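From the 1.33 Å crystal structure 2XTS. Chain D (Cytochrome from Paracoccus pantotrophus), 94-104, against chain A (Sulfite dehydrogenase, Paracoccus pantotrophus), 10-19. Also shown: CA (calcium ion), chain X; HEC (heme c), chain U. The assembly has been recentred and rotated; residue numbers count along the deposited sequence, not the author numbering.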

# COMPACT_ATOMS: atom_id res chain seq x y z
N HIS D 94 27.18 -4.39 -27.42
CA HIS D 94 26.22 -4.35 -28.51
C HIS D 94 24.84 -3.88 -28.06
O HIS D 94 24.17 -3.13 -28.77
CB HIS D 94 26.13 -5.75 -29.14
CG HIS D 94 25.39 -5.81 -30.43
ND1 HIS D 94 25.92 -5.37 -31.61
CD2 HIS D 94 24.16 -6.31 -30.73
CE1 HIS D 94 25.05 -5.56 -32.59
NE2 HIS D 94 23.98 -6.12 -32.08
N ARG D 95 24.41 -4.34 -26.89
CA ARG D 95 23.06 -4.11 -26.39
C ARG D 95 22.86 -2.81 -25.65
O ARG D 95 21.77 -2.28 -25.67
CB ARG D 95 22.66 -5.29 -25.49
CG ARG D 95 21.26 -5.21 -24.87
CD ARG D 95 20.12 -5.22 -25.86
NE ARG D 95 18.83 -5.27 -25.18
CZ ARG D 95 18.26 -4.23 -24.59
NH1 ARG D 95 18.86 -3.06 -24.62
NH2 ARG D 95 17.09 -4.36 -23.97
N SER D 96 23.93 -2.32 -25.01
CA SER D 96 23.78 -1.33 -23.94
C SER D 96 24.75 -0.15 -23.96
O SER D 96 24.60 0.76 -23.13
CB SER D 96 23.83 -2.03 -22.58
OG SER D 96 22.75 -2.95 -22.45
N MET D 97 25.69 -0.12 -24.88
CA MET D 97 26.57 1.03 -25.04
C MET D 97 26.46 1.53 -26.48
O MET D 97 25.99 0.81 -27.35
CB MET D 97 28.02 0.66 -24.67
CG MET D 97 28.21 0.37 -23.21
SD MET D 97 28.22 1.90 -22.21
CE MET D 97 27.05 1.44 -20.90
N PRO D 98 26.87 2.77 -26.74
CA PRO D 98 27.24 3.79 -25.76
C PRO D 98 26.11 4.21 -24.81
O PRO D 98 24.95 4.19 -25.17
CB PRO D 98 27.64 5.00 -26.63
CG PRO D 98 27.64 4.56 -28.00
CD PRO D 98 26.88 3.28 -28.12
N PHE D 99 26.50 4.61 -23.60
CA PHE D 99 25.58 5.01 -22.54
C PHE D 99 24.84 6.25 -22.99
O PHE D 99 25.46 7.27 -23.22
CB PHE D 99 26.44 5.29 -21.32
CG PHE D 99 25.70 5.49 -20.02
CD1 PHE D 99 24.94 4.48 -19.43
CD2 PHE D 99 25.88 6.66 -19.30
CE1 PHE D 99 24.33 4.66 -18.20
CE2 PHE D 99 25.28 6.83 -18.06
CZ PHE D 99 24.50 5.84 -17.52
N GLY D 100 23.53 6.15 -23.13
CA GLY D 100 22.70 7.25 -23.61
C GLY D 100 22.27 7.14 -25.06
O GLY D 100 21.41 7.88 -25.51
N SER D 101 22.87 6.22 -25.79
CA SER D 101 22.56 6.00 -27.21
C SER D 101 22.87 4.55 -27.61
O SER D 101 23.57 4.29 -28.59
CB SER D 101 23.30 7.01 -28.10
OG SER D 101 24.69 6.97 -27.88
N ALA D 102 22.32 3.62 -26.84
CA ALA D 102 22.61 2.23 -26.99
C ALA D 102 22.01 1.65 -28.27
O ALA D 102 21.09 2.22 -28.85
CB ALA D 102 22.11 1.46 -25.80
N GLN D 103 22.58 0.54 -28.72
CA GLN D 103 22.13 -0.23 -29.88
C GLN D 103 22.37 0.52 -31.19
O GLN D 103 21.57 0.41 -32.13
CB GLN D 103 20.66 -0.67 -29.80
CG GLN D 103 20.36 -1.46 -28.55
CD GLN D 103 19.04 -2.18 -28.66
OE1 GLN D 103 18.03 -1.83 -28.02
NE2 GLN D 103 19.04 -3.19 -29.47
N THR D 104 23.46 1.28 -31.25
CA THR D 104 23.84 1.99 -32.46
C THR D 104 25.07 1.35 -33.15
O THR D 104 25.52 1.86 -34.16
CB THR D 104 24.11 3.47 -32.14
OG1 THR D 104 25.02 3.53 -31.04
CG2 THR D 104 22.82 4.21 -31.83
CA CA X . 26.21 3.04 -35.90
FE HEC U . 30.36 2.47 -21.43
CHA HEC U . 29.81 0.55 -18.68
CHB HEC U . 31.86 -0.14 -22.96
CHC HEC U . 30.55 4.28 -24.26
CHD HEC U . 29.44 5.21 -19.72
NA HEC U . 30.76 0.59 -20.92
C1A HEC U . 30.52 -0.01 -19.70
C2A HEC U . 31.09 -1.36 -19.69
C3A HEC U . 31.66 -1.55 -20.89
C4A HEC U . 31.45 -0.33 -21.67
CMA HEC U . 32.37 -2.82 -21.40
CAA HEC U . 31.02 -2.33 -18.49
CBA HEC U . 32.14 -2.06 -17.49
CGA HEC U . 32.18 -3.02 -16.34
O1A HEC U . 31.13 -3.53 -15.96
O2A HEC U . 33.32 -3.23 -15.86
NB HEC U . 31.03 2.11 -23.26
C1B HEC U . 31.60 0.96 -23.73
C2B HEC U . 31.75 1.10 -25.17
C3B HEC U . 31.40 2.32 -25.52
C4B HEC U . 30.92 2.98 -24.34
CMB HEC U . 32.47 -0.00 -26.00
CAB HEC U . 31.38 2.91 -26.93
CBB HEC U . 30.58 1.99 -27.88
NC HEC U . 30.05 4.38 -21.91
C1C HEC U . 30.21 4.98 -23.14
C2C HEC U . 29.92 6.38 -23.05
C3C HEC U . 29.67 6.62 -21.76
C4C HEC U . 29.74 5.38 -21.04
CMC HEC U . 30.04 7.39 -24.21
CAC HEC U . 29.39 7.95 -21.07
CBC HEC U . 28.37 8.93 -21.57
ND HEC U . 29.72 2.81 -19.57
C1D HEC U . 29.29 4.02 -19.07
C2D HEC U . 28.73 3.88 -17.77
C3D HEC U . 28.83 2.46 -17.47
C4D HEC U . 29.48 1.87 -18.59
CMD HEC U . 28.10 4.91 -16.85
CAD HEC U . 28.33 1.78 -16.21
CBD HEC U . 26.88 1.34 -16.42
CGD HEC U . 26.29 0.66 -15.23
O1D HEC U . 27.03 0.31 -14.29
O2D HEC U . 25.08 0.34 -15.30
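Chain A (10-19) EIQPWASEFG

Chain A lies on the heme-binding loop of the cytochrome as an irregular segment, extended at Glu A17 and Phe A18 after a compact turn, held by a two-bond clasp of Ser A16 on Ala D102, one bond from its backbone and one from its side chain, and by an aromatic lock. The 3-10 segment at Pro A13 and Trp A14 runs into a turn closed on Pro A13 O, and the chain extends from Glu A17, running antiparallel to chain D: Ser A16 CA lies 4.3 Å from Ala D102 CA, and Glu A17 CA lies 4.7 Å from Gly D100 CA.

Ser A16 carries the clasp. Its O accepts from Ala D102 N at 3.0 Å, and the t rotamer (chi1 180°) brings Ser A16 OG to 2.7 Å from Ala D102 O, which accepts its hydrogen bond. One residue thus satisfies both polar backbone atoms of Ala D102. Water 1 extends the pattern, donating to Ser A16 O at 3.0 Å and accepting from Gly D100 N at 2.8 Å; water 2 joins Gly D100 O to Phe A18 N.

Phe A18, at chi1 -64° (m), starts sideways, but its ring reaches back over chain D. Gly D100 CA lies 3.7 Å from the centroid of the Phe A18 ring, over its face. The backbone angles of Gly D100, in the type II turn from Pro D98 to Ser D101, alone call for glycine, and an ideal CB would also crowd Phe A18 CZ at 3.2 Å. The edge of Phe A18 meets the face of Phe D99, planes at 63°, with Phe A18 CZ 3.5 Å from Phe D99 CD2. Phe D99, at t, has HEC CMD over its opposite face, so one ring separates partner from cofactor. Met D97, two residues earlier, binds HEC FE through SD at 2.3 Å.

At the other end, Ile A11 (m, t) points toward chain D and extends CD1 to 3.7 Å from Gln D103 CB, an aliphatic contact at the exposed margin.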

# COMPACT_ATOMS: atom_id res chain seq x y z
N GLU A 10 12.05 -2.50 -34.96
CA GLU A 10 12.71 -1.20 -34.90
C GLU A 10 13.06 -0.89 -33.44
O GLU A 10 12.25 -1.12 -32.54
CB GLU A 10 11.83 -0.12 -35.52
CG GLU A 10 11.50 -0.44 -37.00
CD GLU A 10 10.50 0.51 -37.64
OE1 GLU A 10 10.02 1.45 -36.98
OE2 GLU A 10 10.22 0.31 -38.85
N ILE A 11 14.26 -0.39 -33.22
CA ILE A 11 14.73 -0.01 -31.88
C ILE A 11 13.92 1.20 -31.41
O ILE A 11 13.81 2.20 -32.13
CB ILE A 11 16.23 0.31 -31.88
CG1 ILE A 11 17.05 -0.92 -32.28
CG2 ILE A 11 16.68 0.85 -30.50
CD1 ILE A 11 18.47 -0.59 -32.76
N GLN A 12 13.28 1.10 -30.24
CA GLN A 12 12.45 2.19 -29.72
C GLN A 12 13.31 3.08 -28.84
O GLN A 12 14.33 2.65 -28.32
CB GLN A 12 11.26 1.61 -28.96
CG GLN A 12 10.41 0.67 -29.83
CD GLN A 12 9.84 1.40 -31.04
OE1 GLN A 12 9.40 2.54 -30.93
NE2 GLN A 12 9.88 0.76 -32.19
N PRO A 13 12.90 4.34 -28.66
CA PRO A 13 13.76 5.27 -27.92
C PRO A 13 14.10 4.80 -26.51
O PRO A 13 15.20 5.03 -26.04
CB PRO A 13 12.95 6.57 -27.90
CG PRO A 13 12.07 6.46 -29.06
CD PRO A 13 11.76 5.03 -29.28
N TRP A 14 13.15 4.14 -25.84
CA TRP A 14 13.36 3.68 -24.47
C TRP A 14 14.37 2.55 -24.38
O TRP A 14 14.80 2.21 -23.27
CB TRP A 14 12.02 3.27 -23.86
CG TRP A 14 11.25 2.23 -24.59
CD1 TRP A 14 11.40 0.88 -24.51
CD2 TRP A 14 10.19 2.45 -25.52
NE1 TRP A 14 10.49 0.24 -25.33
CE2 TRP A 14 9.73 1.19 -25.95
CE3 TRP A 14 9.57 3.59 -26.01
CZ2 TRP A 14 8.68 1.06 -26.87
CZ3 TRP A 14 8.54 3.46 -26.92
CH2 TRP A 14 8.11 2.21 -27.34
N ALA A 15 14.75 1.96 -25.51
CA ALA A 15 15.77 0.88 -25.54
C ALA A 15 17.13 1.40 -25.97
O ALA A 15 18.03 0.61 -26.23
CB ALA A 15 15.30 -0.25 -26.46
N SER A 16 17.27 2.73 -26.03
CA SER A 16 18.52 3.35 -26.49
C SER A 16 18.94 4.53 -25.63
O SER A 16 20.07 4.60 -25.16
CB SER A 16 18.38 3.79 -27.95
OG SER A 16 19.56 4.39 -28.42
N GLU A 17 18.00 5.46 -25.45
CA GLU A 17 18.19 6.67 -24.67
C GLU A 17 17.92 6.42 -23.20
O GLU A 17 17.39 5.39 -22.84
CB GLU A 17 17.23 7.76 -25.18
CG GLU A 17 17.44 8.18 -26.63
CD GLU A 17 16.25 8.92 -27.22
OE1 GLU A 17 15.42 9.46 -26.46
OE2 GLU A 17 16.13 8.94 -28.46
N PHE A 18 18.17 7.41 -22.37
CA PHE A 18 17.93 7.31 -20.94
C PHE A 18 16.46 7.54 -20.61
O PHE A 18 15.79 8.36 -21.25
CB PHE A 18 18.67 8.39 -20.16
CG PHE A 18 20.16 8.32 -20.23
CD1 PHE A 18 20.85 7.13 -20.22
CD2 PHE A 18 20.88 9.49 -20.23
CE1 PHE A 18 22.24 7.11 -20.25
CE2 PHE A 18 22.26 9.48 -20.24
CZ PHE A 18 22.93 8.30 -20.25
N GLY A 19 16.01 6.85 -19.56
CA GLY A 19 14.80 7.19 -18.85
C GLY A 19 15.08 8.28 -17.80
O GLY A 19 16.16 8.87 -17.79
O HOH W 1 21.64 4.18 -22.59
O HOH W 2 19.83 9.48 -23.69
O HOH W 3 28.53 2.63 -35.00
O HOH W 4 27.24 1.17 -37.41
O HOH W 5 24.33 4.49 -35.78